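Local coordinates for protein Chains: A (Unidentified, PDB 6ZM9) that acts as a phage-encoded SAM lyase, cleaving S-adenosylmethionine to 5'-deoxy-5'-methylthioadenosine and probably homoserine lactone, at residues Gln104-Val109 and Val120-Ala125; Ile15-Asn20 and Val72-Ile77; Ala53-Tyr58 and Leu66-Ser71; Glu30-Asp35 and Glu100-Glu105. All blocks are in the same frame, centred on the assembly; numbering follows the deposited sequence.

Contact 1 of 4, residues Gln104-Val109 and Val120-Ala125. With PRO (proline), chain E; MTA (5'-deoxy-5'-methylthioadenosine), chain F.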
# COMPACT_ATOMS: atom_id res chain seq x y z
N GLN A 104 -9.22 1.85 20.54
CA GLN A 104 -9.04 2.95 19.60
C GLN A 104 -10.25 3.87 19.49
O GLN A 104 -11.40 3.44 19.58
CB GLN A 104 -8.73 2.39 18.21
CG GLN A 104 -7.44 1.61 18.16
CD GLN A 104 -6.26 2.51 18.39
OE1 GLN A 104 -5.98 3.39 17.58
NE2 GLN A 104 -5.58 2.31 19.51
N GLU A 105 -9.97 5.14 19.22
CA GLU A 105 -11.03 6.10 18.96
C GLU A 105 -11.68 5.84 17.61
O GLU A 105 -12.90 5.97 17.47
CB GLU A 105 -10.53 7.54 19.01
CG GLU A 105 -11.70 8.52 18.93
CD GLU A 105 -11.28 9.97 18.93
OE1 GLU A 105 -10.51 10.39 18.05
OE2 GLU A 105 -11.77 10.70 19.80
N SER A 106 -10.88 5.50 16.60
CA SER A 106 -11.34 5.34 15.23
C SER A 106 -10.52 4.28 14.53
O SER A 106 -9.29 4.26 14.69
CB SER A 106 -11.10 6.67 14.50
OG SER A 106 -11.58 6.66 13.17
N VAL A 107 -11.17 3.45 13.71
CA VAL A 107 -10.53 2.53 12.76
C VAL A 107 -11.13 2.84 11.40
O VAL A 107 -12.36 2.98 11.27
CB VAL A 107 -10.77 1.06 13.16
CG1 VAL A 107 -10.45 0.10 12.04
CG2 VAL A 107 -9.93 0.71 14.39
N ILE A 108 -10.30 2.94 10.37
CA ILE A 108 -10.79 3.20 9.01
C ILE A 108 -10.82 1.90 8.22
O ILE A 108 -9.85 1.14 8.22
CB ILE A 108 -9.92 4.25 8.29
CG1 ILE A 108 -10.01 5.60 9.00
CG2 ILE A 108 -10.33 4.35 6.82
CD1 ILE A 108 -8.97 6.60 8.52
N VAL A 109 -11.93 1.67 7.52
CA VAL A 109 -12.13 0.49 6.68
C VAL A 109 -12.49 0.97 5.28
O VAL A 109 -13.39 1.80 5.10
CB VAL A 109 -13.25 -0.41 7.23
CG1 VAL A 109 -13.53 -1.54 6.26
CG2 VAL A 109 -12.89 -0.94 8.59
N VAL A 120 -16.00 3.76 2.20
CA VAL A 120 -14.99 4.05 3.21
C VAL A 120 -15.76 4.36 4.48
O VAL A 120 -16.68 5.18 4.46
CB VAL A 120 -14.10 5.25 2.85
CG1 VAL A 120 -13.09 5.50 3.95
CG2 VAL A 120 -13.38 5.01 1.58
N TYR A 121 -15.40 3.67 5.56
CA TYR A 121 -16.07 3.81 6.83
C TYR A 121 -15.06 4.26 7.87
O TYR A 121 -13.92 3.79 7.88
CB TYR A 121 -16.62 2.45 7.36
CG TYR A 121 -17.53 1.73 6.41
CD1 TYR A 121 -18.87 2.06 6.33
CD2 TYR A 121 -17.05 0.71 5.61
CE1 TYR A 121 -19.72 1.41 5.45
CE2 TYR A 121 -17.88 0.06 4.72
CZ TYR A 121 -19.22 0.40 4.65
OH TYR A 121 -20.07 -0.25 3.78
N SER A 122 -15.48 5.17 8.75
CA SER A 122 -14.77 5.41 10.01
C SER A 122 -15.58 4.75 11.12
O SER A 122 -16.75 5.09 11.29
CB SER A 122 -14.58 6.93 10.26
OG SER A 122 -13.67 7.14 11.35
N ILE A 123 -14.97 3.81 11.81
CA ILE A 123 -15.63 3.10 12.88
C ILE A 123 -15.22 3.82 14.14
O ILE A 123 -14.04 3.77 14.53
CB ILE A 123 -15.23 1.62 12.94
CG1 ILE A 123 -15.64 0.92 11.66
CG2 ILE A 123 -15.89 0.98 14.16
CD1 ILE A 123 -15.10 -0.50 11.53
N THR A 124 -16.15 4.53 14.77
CA THR A 124 -15.82 5.52 15.78
C THR A 124 -16.39 5.11 17.12
O THR A 124 -17.57 4.74 17.21
CB THR A 124 -16.34 6.89 15.36
OG1 THR A 124 -15.75 7.23 14.10
CG2 THR A 124 -15.96 7.93 16.37
N ALA A 125 -15.56 5.21 18.15
CA ALA A 125 -15.99 4.89 19.49
C ALA A 125 -17.08 5.85 19.95
O ALA A 125 -17.05 7.05 19.67
CB ALA A 125 -14.80 5.03 20.43
N PRO E . -4.67 5.72 17.86
CA PRO E . -4.93 6.73 18.88
C PRO E . -6.18 6.45 19.70
O PRO E . -6.28 6.85 20.87
CB PRO E . -5.15 8.00 18.06
CG PRO E . -5.57 7.46 16.68
CD PRO E . -5.47 5.99 16.65
OXT PRO E . -7.13 5.85 19.19
CS MTA F . -7.86 6.16 12.18
S5' MTA F . -6.42 6.51 13.13
C5' MTA F . -5.42 5.06 12.78
C4' MTA F . -4.47 5.19 11.61
O4' MTA F . -5.23 5.47 10.42
C2' MTA F . -3.06 6.46 10.20
O2' MTA F . -2.10 5.46 9.88
C3' MTA F . -3.42 6.30 11.68
O3' MTA F . -2.31 5.98 12.50
C1' MTA F . -4.40 6.17 9.51
N9 MTA F . -5.09 7.37 9.07
C8 MTA F . -5.92 8.19 9.79
N7 MTA F . -6.48 9.15 9.09
C5 MTA F . -5.98 8.95 7.81
C6 MTA F . -6.24 9.57 6.58
N6 MTA F . -7.11 10.58 6.41
N1 MTA F . -5.60 9.09 5.48
C2 MTA F . -4.77 8.05 5.62
N3 MTA F . -4.47 7.37 6.72
C4 MTA F . -5.11 7.87 7.79

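Contact 2 of 4, residues Ile15-Asn20 and Val72-Ile77. With MTA (5'-deoxy-5'-methylthioadenosine), chain B; PRO (proline), chain E.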
# COMPACT_ATOMS: atom_id res chain seq x y z
N ILE A 15 -7.72 -1.94 6.12
CA ILE A 15 -8.11 -1.50 7.46
C ILE A 15 -6.91 -0.80 8.10
O ILE A 15 -5.80 -1.33 8.07
CB ILE A 15 -8.55 -2.69 8.33
CG1 ILE A 15 -9.66 -3.49 7.65
CG2 ILE A 15 -8.98 -2.22 9.72
CD1 ILE A 15 -10.05 -4.74 8.42
N PHE A 16 -7.14 0.38 8.67
CA PHE A 16 -6.09 1.14 9.33
C PHE A 16 -6.35 1.14 10.83
O PHE A 16 -7.40 1.62 11.28
CB PHE A 16 -6.07 2.56 8.80
CG PHE A 16 -5.72 2.65 7.34
CD1 PHE A 16 -6.68 2.53 6.36
CD2 PHE A 16 -4.41 2.86 6.97
CE1 PHE A 16 -6.34 2.64 5.01
CE2 PHE A 16 -4.06 2.99 5.62
CZ PHE A 16 -5.01 2.88 4.64
N VAL A 17 -5.37 0.63 11.60
CA VAL A 17 -5.47 0.49 13.05
C VAL A 17 -4.24 1.13 13.68
O VAL A 17 -3.11 0.71 13.41
CB VAL A 17 -5.51 -0.99 13.49
CG1 VAL A 17 -5.80 -1.08 14.99
CG2 VAL A 17 -6.53 -1.80 12.71
N GLY A 18 -4.45 2.11 14.56
CA GLY A 18 -3.37 2.70 15.30
C GLY A 18 -2.94 1.89 16.51
O GLY A 18 -3.66 1.02 17.02
N LEU A 19 -1.73 2.20 17.00
CA LEU A 19 -1.09 1.44 18.07
C LEU A 19 -0.84 2.29 19.30
O LEU A 19 -0.34 1.76 20.31
CB LEU A 19 0.22 0.81 17.58
CG LEU A 19 0.02 -0.15 16.40
CD1 LEU A 19 1.37 -0.60 15.89
CD2 LEU A 19 -0.84 -1.34 16.75
N ASN A 20 -1.17 3.58 19.26
CA ASN A 20 -1.20 4.40 20.45
C ASN A 20 -2.57 4.30 21.09
O ASN A 20 -3.58 4.11 20.40
CB ASN A 20 -1.05 5.89 20.09
CG ASN A 20 0.37 6.40 20.18
OD1 ASN A 20 1.34 5.68 19.94
ND2 ASN A 20 0.50 7.70 20.47
N VAL A 72 -0.95 0.21 11.66
CA VAL A 72 -0.93 -0.97 10.81
C VAL A 72 -1.97 -0.78 9.73
O VAL A 72 -3.11 -0.40 10.02
CB VAL A 72 -1.23 -2.26 11.60
CG1 VAL A 72 -1.18 -3.49 10.67
CG2 VAL A 72 -0.26 -2.41 12.75
N GLN A 73 -1.59 -1.05 8.49
CA GLN A 73 -2.52 -1.19 7.39
C GLN A 73 -2.69 -2.67 7.08
O GLN A 73 -1.72 -3.34 6.70
CB GLN A 73 -2.02 -0.42 6.17
CG GLN A 73 -2.93 -0.55 4.96
CD GLN A 73 -2.38 0.04 3.68
OE1 GLN A 73 -2.88 -0.26 2.60
NE2 GLN A 73 -1.39 0.91 3.80
N ILE A 74 -3.91 -3.18 7.25
CA ILE A 74 -4.24 -4.57 6.94
C ILE A 74 -4.79 -4.59 5.52
O ILE A 74 -5.71 -3.83 5.20
CB ILE A 74 -5.28 -5.13 7.92
CG1 ILE A 74 -4.87 -4.88 9.37
CG2 ILE A 74 -5.52 -6.63 7.65
CD1 ILE A 74 -5.92 -5.32 10.40
N ILE A 75 -4.22 -5.45 4.67
CA ILE A 75 -4.63 -5.59 3.28
C ILE A 75 -5.21 -6.99 3.11
O ILE A 75 -4.51 -7.98 3.34
CB ILE A 75 -3.46 -5.36 2.31
CG1 ILE A 75 -2.84 -3.99 2.53
CG2 ILE A 75 -3.92 -5.55 0.87
CD1 ILE A 75 -1.51 -3.78 1.83
N ILE A 76 -6.47 -7.07 2.68
CA ILE A 76 -7.16 -8.35 2.53
C ILE A 76 -7.65 -8.46 1.10
O ILE A 76 -8.48 -7.65 0.66
CB ILE A 76 -8.36 -8.46 3.49
CG1 ILE A 76 -7.90 -8.47 4.94
CG2 ILE A 76 -9.16 -9.73 3.17
CD1 ILE A 76 -9.02 -8.27 5.94
N ILE A 77 -7.17 -9.46 0.37
CA ILE A 77 -7.71 -9.83 -0.93
C ILE A 77 -8.59 -11.06 -0.72
O ILE A 77 -8.13 -12.05 -0.15
CB ILE A 77 -6.59 -10.10 -1.95
CG1 ILE A 77 -5.70 -8.86 -2.10
CG2 ILE A 77 -7.21 -10.56 -3.27
CD1 ILE A 77 -4.47 -9.11 -2.88
CS MTA B . 0.91 -15.67 -1.38
S5' MTA B . 1.73 -15.91 0.16
C5' MTA B . 2.85 -14.50 0.18
C4' MTA B . 2.32 -13.25 0.85
O4' MTA B . 1.12 -12.83 0.18
C2' MTA B . 0.98 -12.17 2.48
O2' MTA B . 1.79 -11.02 2.70
C3' MTA B . 1.92 -13.37 2.32
O3' MTA B . 3.02 -13.34 3.21
C1' MTA B . 0.32 -12.10 1.09
N9 MTA B . -1.03 -12.66 1.08
C8 MTA B . -1.41 -13.97 0.93
N7 MTA B . -2.71 -14.15 0.86
C5 MTA B . -3.22 -12.86 0.97
C6 MTA B . -4.53 -12.35 0.88
N6 MTA B . -5.62 -13.10 0.66
N1 MTA B . -4.68 -11.01 0.99
C2 MTA B . -3.60 -10.24 1.15
N3 MTA B . -2.32 -10.61 1.22
C4 MTA B . -2.19 -11.94 1.12
N PRO E . -4.67 5.72 17.86
CA PRO E . -4.93 6.73 18.88
C PRO E . -6.18 6.45 19.70
O PRO E . -6.28 6.85 20.87
CB PRO E . -5.15 8.00 18.06
CG PRO E . -5.57 7.46 16.68
CD PRO E . -5.47 5.99 16.65
OXT PRO E . -7.13 5.85 19.19

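Contact 3 of 4, residues Ala53-Tyr58 and Leu66-Ser71. With MTA (5'-deoxy-5'-methylthioadenosine), chain F; PRO (proline), chain E.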
# COMPACT_ATOMS: atom_id res chain seq x y z
N ALA A 53 3.45 -2.16 8.49
CA ALA A 53 3.76 -1.20 9.53
C ALA A 53 3.89 0.20 8.94
O ALA A 53 4.45 0.38 7.86
CB ALA A 53 5.07 -1.58 10.21
N GLN A 54 3.38 1.18 9.68
CA GLN A 54 3.31 2.55 9.20
C GLN A 54 3.59 3.50 10.35
O GLN A 54 3.51 3.14 11.52
CB GLN A 54 1.90 2.95 8.74
CG GLN A 54 1.25 1.96 7.86
CD GLN A 54 -0.06 2.46 7.30
OE1 GLN A 54 -0.28 2.44 6.09
NE2 GLN A 54 -0.97 2.87 8.18
N ARG A 55 3.90 4.74 9.99
CA ARG A 55 3.72 5.88 10.88
C ARG A 55 2.41 6.54 10.48
O ARG A 55 2.12 6.68 9.29
CB ARG A 55 4.88 6.86 10.81
CG ARG A 55 6.18 6.26 11.30
CD ARG A 55 6.19 6.03 12.80
NE ARG A 55 6.38 7.28 13.54
CZ ARG A 55 6.14 7.43 14.83
NH1 ARG A 55 5.68 6.43 15.57
NH2 ARG A 55 6.38 8.61 15.40
N GLY A 56 1.61 6.92 11.46
CA GLY A 56 0.32 7.51 11.20
C GLY A 56 0.17 8.82 11.95
O GLY A 56 0.71 9.01 13.03
N VAL A 57 -0.63 9.70 11.35
CA VAL A 57 -0.98 10.99 11.93
C VAL A 57 -2.50 11.06 11.98
O VAL A 57 -3.16 10.81 10.96
CB VAL A 57 -0.40 12.14 11.10
CG1 VAL A 57 -0.86 13.49 11.60
CG2 VAL A 57 1.12 12.06 11.09
N TYR A 58 -3.04 11.39 13.15
CA TYR A 58 -4.47 11.44 13.39
C TYR A 58 -4.82 12.60 14.31
O TYR A 58 -4.16 12.82 15.32
CB TYR A 58 -4.91 10.15 14.05
CG TYR A 58 -6.35 10.07 14.50
CD1 TYR A 58 -7.36 9.83 13.59
CD2 TYR A 58 -6.69 10.25 15.83
CE1 TYR A 58 -8.69 9.72 13.99
CE2 TYR A 58 -8.02 10.14 16.24
CZ TYR A 58 -9.02 9.89 15.31
OH TYR A 58 -10.34 9.78 15.70
N LEU A 66 -3.25 16.50 17.86
CA LEU A 66 -2.65 15.74 16.76
C LEU A 66 -1.73 14.68 17.34
O LEU A 66 -0.79 15.00 18.07
CB LEU A 66 -1.86 16.69 15.87
CG LEU A 66 -1.41 16.10 14.54
CD1 LEU A 66 -2.63 15.80 13.70
CD2 LEU A 66 -0.50 17.06 13.81
N VAL A 67 -1.97 13.42 16.98
CA VAL A 67 -1.15 12.30 17.43
C VAL A 67 -0.36 11.75 16.25
O VAL A 67 -0.90 11.56 15.16
CB VAL A 67 -2.07 11.21 18.01
CG1 VAL A 67 -1.27 9.97 18.41
CG2 VAL A 67 -2.86 11.74 19.18
N THR A 68 0.92 11.47 16.49
CA THR A 68 1.78 10.71 15.59
C THR A 68 2.09 9.38 16.28
O THR A 68 2.57 9.36 17.42
CB THR A 68 3.05 11.49 15.25
OG1 THR A 68 2.72 12.77 14.69
CG2 THR A 68 3.88 10.75 14.22
N GLU A 69 1.84 8.27 15.58
CA GLU A 69 1.89 6.96 16.20
C GLU A 69 2.42 5.94 15.20
O GLU A 69 2.50 6.20 14.00
CB GLU A 69 0.48 6.51 16.66
CG GLU A 69 -0.53 6.45 15.51
CD GLU A 69 -1.93 5.99 15.93
OE1 GLU A 69 -2.14 5.62 17.11
OE2 GLU A 69 -2.82 5.99 15.06
N ASN A 70 2.76 4.77 15.70
CA ASN A 70 2.86 3.61 14.84
C ASN A 70 1.45 3.11 14.54
O ASN A 70 0.55 3.22 15.37
CB ASN A 70 3.63 2.49 15.52
CG ASN A 70 5.08 2.82 15.74
OD1 ASN A 70 5.69 3.61 15.02
ND2 ASN A 70 5.66 2.18 16.74
N SER A 71 1.25 2.59 13.33
CA SER A 71 -0.04 2.04 12.96
C SER A 71 0.16 0.87 12.01
O SER A 71 1.29 0.55 11.60
CB SER A 71 -0.97 3.10 12.36
OG SER A 71 -0.45 3.60 11.15
CS MTA F . -7.86 6.16 12.18
S5' MTA F . -6.42 6.51 13.13
C5' MTA F . -5.42 5.06 12.78
C4' MTA F . -4.47 5.19 11.61
O4' MTA F . -5.23 5.47 10.42
C2' MTA F . -3.06 6.46 10.20
O2' MTA F . -2.10 5.46 9.88
C3' MTA F . -3.42 6.30 11.68
O3' MTA F . -2.31 5.98 12.50
C1' MTA F . -4.40 6.17 9.51
N9 MTA F . -5.09 7.37 9.07
C8 MTA F . -5.92 8.19 9.79
N7 MTA F . -6.48 9.15 9.09
C5 MTA F . -5.98 8.95 7.81
C6 MTA F . -6.24 9.57 6.58
N6 MTA F . -7.11 10.58 6.41
N1 MTA F . -5.60 9.09 5.48
C2 MTA F . -4.77 8.05 5.62
N3 MTA F . -4.47 7.37 6.72
C4 MTA F . -5.11 7.87 7.79
N PRO E . -4.67 5.72 17.86
CA PRO E . -4.93 6.73 18.88
C PRO E . -6.18 6.45 19.70
O PRO E . -6.28 6.85 20.87
CB PRO E . -5.15 8.00 18.06
CG PRO E . -5.57 7.46 16.68
CD PRO E . -5.47 5.99 16.65
OXT PRO E . -7.13 5.85 19.19
O HOH W 1 5.71 1.54 12.53
O HOH W 2 5.55 9.51 17.95

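Contact 4 of 4, residues Glu30-Asp35 and Glu100-Glu105. With PRO (proline), chain E.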
# COMPACT_ATOMS: atom_id res chain seq x y z
N GLU A 30 2.66 -7.03 15.60
CA GLU A 30 2.40 -8.45 15.81
C GLU A 30 1.14 -8.68 16.63
O GLU A 30 0.44 -9.69 16.43
CB GLU A 30 3.59 -9.18 16.42
CG GLU A 30 3.58 -10.68 16.05
CD GLU A 30 3.85 -11.01 14.56
OE1 GLU A 30 4.18 -10.10 13.75
OE2 GLU A 30 3.73 -12.20 14.19
N ASP A 31 0.83 -7.77 17.56
CA ASP A 31 -0.42 -7.88 18.30
C ASP A 31 -1.61 -7.85 17.33
O ASP A 31 -2.57 -8.61 17.48
CB ASP A 31 -0.60 -6.71 19.28
CG ASP A 31 0.47 -6.62 20.36
OD1 ASP A 31 1.13 -7.63 20.69
OD2 ASP A 31 0.58 -5.50 20.92
N VAL A 32 -1.58 -6.93 16.35
CA VAL A 32 -2.66 -6.83 15.38
C VAL A 32 -2.72 -8.07 14.50
O VAL A 32 -3.82 -8.56 14.20
CB VAL A 32 -2.51 -5.53 14.56
CG1 VAL A 32 -3.54 -5.47 13.46
CG2 VAL A 32 -2.63 -4.32 15.47
N VAL A 33 -1.57 -8.60 14.09
CA VAL A 33 -1.52 -9.85 13.32
C VAL A 33 -2.24 -10.96 14.07
O VAL A 33 -3.14 -11.63 13.55
CB VAL A 33 -0.07 -10.25 12.99
CG1 VAL A 33 -0.02 -11.62 12.32
CG2 VAL A 33 0.60 -9.20 12.08
N LYS A 34 -1.83 -11.19 15.32
CA LYS A 34 -2.39 -12.29 16.09
C LYS A 34 -3.88 -12.09 16.34
O LYS A 34 -4.66 -13.05 16.27
CB LYS A 34 -1.63 -12.43 17.41
CG LYS A 34 -0.18 -12.92 17.29
CD LYS A 34 0.49 -12.95 18.67
CE LYS A 34 1.94 -13.30 18.59
NZ LYS A 34 2.08 -14.64 17.97
N ASP A 35 -4.29 -10.87 16.68
CA ASP A 35 -5.70 -10.63 16.97
C ASP A 35 -6.55 -10.81 15.72
O ASP A 35 -7.66 -11.36 15.79
CB ASP A 35 -5.89 -9.24 17.58
CG ASP A 35 -7.19 -9.09 18.34
OD1 ASP A 35 -7.52 -9.98 19.13
OD2 ASP A 35 -7.86 -8.06 18.15
N GLU A 100 -12.28 -2.12 19.33
CA GLU A 100 -12.43 -2.42 20.74
C GLU A 100 -11.15 -3.01 21.32
O GLU A 100 -10.69 -2.60 22.39
CB GLU A 100 -13.57 -3.43 20.93
CG GLU A 100 -13.62 -3.97 22.36
CD GLU A 100 -14.72 -4.98 22.63
OE1 GLU A 100 -15.79 -4.89 21.99
OE2 GLU A 100 -14.55 -5.86 23.51
N ASP A 101 -10.57 -3.99 20.63
CA ASP A 101 -9.47 -4.75 21.20
C ASP A 101 -8.25 -3.87 21.43
O ASP A 101 -7.45 -4.13 22.34
CB ASP A 101 -9.09 -5.92 20.29
CG ASP A 101 -10.20 -6.95 20.17
OD1 ASP A 101 -11.28 -6.78 20.78
OD2 ASP A 101 -9.99 -7.92 19.42
N PHE A 102 -8.07 -2.85 20.60
CA PHE A 102 -6.94 -1.94 20.71
C PHE A 102 -7.33 -0.59 21.30
O PHE A 102 -6.51 0.33 21.32
CB PHE A 102 -6.18 -1.89 19.39
CG PHE A 102 -5.54 -3.21 19.07
CD1 PHE A 102 -4.43 -3.63 19.76
CD2 PHE A 102 -6.14 -4.09 18.19
CE1 PHE A 102 -3.87 -4.86 19.54
CE2 PHE A 102 -5.57 -5.36 17.96
CZ PHE A 102 -4.44 -5.73 18.64
N LYS A 103 -8.53 -0.49 21.87
CA LYS A 103 -8.94 0.68 22.65
C LYS A 103 -8.86 1.96 21.82
O LYS A 103 -8.47 3.01 22.33
CB LYS A 103 -8.14 0.80 23.94
CG LYS A 103 -8.28 -0.40 24.85
CD LYS A 103 -7.50 -0.19 26.13
CE LYS A 103 -7.62 -1.31 27.11
NZ LYS A 103 -6.80 -0.99 28.32
N GLN A 104 -9.22 1.85 20.54
CA GLN A 104 -9.04 2.95 19.60
C GLN A 104 -10.25 3.87 19.49
O GLN A 104 -11.40 3.44 19.58
CB GLN A 104 -8.73 2.39 18.21
CG GLN A 104 -7.44 1.61 18.16
CD GLN A 104 -6.26 2.51 18.39
OE1 GLN A 104 -5.98 3.39 17.58
NE2 GLN A 104 -5.58 2.31 19.51
N GLU A 105 -9.97 5.14 19.22
CA GLU A 105 -11.03 6.10 18.96
C GLU A 105 -11.68 5.84 17.61
O GLU A 105 -12.90 5.97 17.47
CB GLU A 105 -10.53 7.54 19.01
CG GLU A 105 -11.70 8.52 18.93
CD GLU A 105 -11.28 9.97 18.93
OE1 GLU A 105 -10.51 10.39 18.05
OE2 GLU A 105 -11.77 10.70 19.80
N PRO E . -4.67 5.72 17.86
CA PRO E . -4.93 6.73 18.88
C PRO E . -6.18 6.45 19.70
O PRO E . -6.28 6.85 20.87
CB PRO E . -5.15 8.00 18.06
CG PRO E . -5.57 7.46 16.68
CD PRO E . -5.47 5.99 16.65
OXT PRO E . -7.13 5.85 19.19

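Contact 1 of 4, residues Gln104-Val109 and Val120-Ala125
Val107 and Ile123 bind each other twice through the backbone, with Ile123 N 2.8 Å from Val107 O and Val107 N 3.0 Å from Ile123 O, and Val109 and Tyr121 repeat the double link. Ser106 facing Thr124 and Ile108 facing Ser122 are the intervening non-hydrogen-bonded pairs, which makes this the antiparallel beta hairpin of strands 106-113 and 116-124. Beyond the strand ends, Ala125 N still reaches Glu105 O at 2.8 Å. The outer edge of Tyr121-Thr124 pairs with a strand of the second subunit, so the sheet continues there.

Apolar contacts occupy both faces. Beside Val107 and Tyr121, the CG2 branch of Val109 meets Ile123 CD1 at 3.7 Å, and helix 84-101 covers this side with Val91 on Val109. On the other face, Ile108 CG2 lies 4.1 Å from Val120 CG1, while CD1 of Ile108 extends to 3.6 Å from N7 of the adenine of 5'-deoxy-5'-methylthioadenosine.

Polar contacts gather where the strand begins. Glu105 N donates to the bound proline's OXT at 2.9 Å, nearly straight at 174°, and Gln104 OE1 stands 2.7 Å from the proline N. Gln104 NE2 is held by Asn20 O. Thus one short stretch hydrogen-bonds the proline carboxylate through a backbone N-H and sets an amide oxygen close to the ring N, consistent with complementing both ends of the amino acid, while the Ile108 CD1 methyl packs on the adenine.

Contact 2 of 4, residues Ile15-Asn20 and Val72-Ile77
The Phe16 ring and the Gln73 side chain lie side by side and point the same way, ring and amide planes 32° apart. Gln73 CG makes an off-centre CH-pi contact, 4.2 Å from the centroid of the Phe16 ring, and Gln73 NE2 comes to 3.8 Å from Phe16 CE2. CG of Gln73 stands anti to the backbone N (chi1 178°), and the extended chain beyond it keeps the amide alongside the ring. That amide is fixed from outside: NE2 donates to Gln54 OE1, and OE1 takes a weak bond from Arg14. Phe16 also touches Ser50 of the second subunit and a bound 5'-deoxy-5'-methylthioadenosine.

The two residues form a non-hydrogen-bonded pair between strands 11-21 and 66-77, neighbours in the antiparallel sheet. Hydrogen-bonded pairs flank it on both sides. Ile74 N reaches Ile15 O at 2.8 Å with the return bond beside it, and Val17 N reaches Val72 O at 2.9 Å, likewise reciprocated. Ile15, Val17, Val72 and Ile74 make up the opposite, apolar face, on which helices 29-43 and 84-101 pack.

There the CB atoms of Ile15 and Ile74 stand 4.1 Å apart. Past the paired stretch, Leu19 CD1 packs 4.0 Å from Val72 CG2. At the other end, Ile77 reads the adenine of another nucleoside through its backbone, N donating to N1 and O accepting from N6 at 2.8 Å; Glu69 and Ser71 of the third subunit hold the ribose of that ligand.

Contact 3 of 4, residues Ala53-Tyr58 and Leu66-Ser71
Gly56 and Glu69 form the central of three antiparallel hydrogen-bonded pairs in the beta hairpin of strands 49-59 and 66-77. Gly56 N donates to Glu69 O at 2.8 Å and Gly56 O accepts from Glu69 N; Gln54 with Ser71 and Tyr58 with Val67 satisfy their backbone groups in the same reciprocal way.

On the face of Arg55 and Asn70, the bent arginine chain brings NH1 to Asn70 OD1 at 2.9 Å. The oxygen lies near the guanidinium plane, but the donor stands 59° out of the amide's carbonyl plane, the two planar groups being 71° apart. Glu69 O lies over one face of the guanidinium. Arg55 NH2 has further partners, in Glu30 of the second subunit by a salt bridge and in a water that also donates to Thr68 O. Another water donates to Gln54 O and weakly to Asn70 OD1. Nearer the turn, Val57 CG1 meets Leu66 CD1 at 3.6 Å.

The opposite face is the ligand site. Glu69 CG occupies the crowded position between backbone N and carbonyl carbon (chi1 59°); the chain is extended beyond CG, and the two carboxylate oxygens serve different ligands: OE1 accepts from the bound proline N at 2.6 Å and also from Asn20 N, while OE2 accepts from the nucleoside's O3' at 2.6 Å. Ser71 OG shares a hydrogen bond of 2.8 Å with O2'. The Tyr58 ring lies obliquely to the thioether, with CD1 3.5 Å from S5' of the nucleoside.

Contact 4 of 4, residues Glu30-Asp35 and Glu100-Glu105
Val32 and Phe102 face each other with their CA atoms 8.4 Å apart, and Asp35 and Asp101 do so at 8.2 Å, where helix 29-43 passes the C-terminal end of helix 84-101. The first segment is helical throughout. The second leaves the helix at Phe102 and closes it with a Schellman motif, in which Lys103 takes a positive phi, its N bonds to Glu100 O, and Gln104 N bonds to Arg99 O.

Phe102 carries the packing. Its CG lies anti to the carbonyl carbon (chi1 -66°), and the ring is directed at the facing helix. Val32 CG2 sits over one face in a CH-pi contact, 4.1 Å from the ring centroid. Asp31 O lies at the edge, near the ring plane, 3.6 Å from CZ of Phe102, and Tyr27 adds an edge-to-face partner. Phe102 O accepts from Gln104 NE2 in a bond of 2.8 Å, straight at 174°, linking the helix cap to the proline pocket.

Asp35 meets the ring tip to tip, its carboxylate plane almost perpendicular, with OD2 3.5 Å from Phe102 CE2. The same oxygen lies 2.5 Å from Asp101 OD2, the two carboxylate planes 58° apart. Glu97 adds a further acid close to Asp101. Two carboxylate oxygens so near each other would repel if both groups were charged, so one of the two acids probably carries a proton, its ionisation shifted by the negative surroundings.

How the contacts relate
From the N terminus, strand 11-21 supplies the first segment of contact 2 and helix 29-43 the first of contact 4. Contact 3 then closes the short hairpin of strands 49-59 and 66-77, inside the wider loops of contacts 2 and 4. Strand 66-77 runs straight on to close contact 2, joining the hairpin to strand 11-21. Contact 4 closes at the C-terminal end of helix 84-101, so contacts 2 and 4 cross, bringing the helices together over the sheet. Residues 104-105 pass from contact 4 into contact 1, the last hairpin, whose strand 106-113 adds to the other edge of strand 11-21. Residues from the segments of all four contacts reach the bound proline.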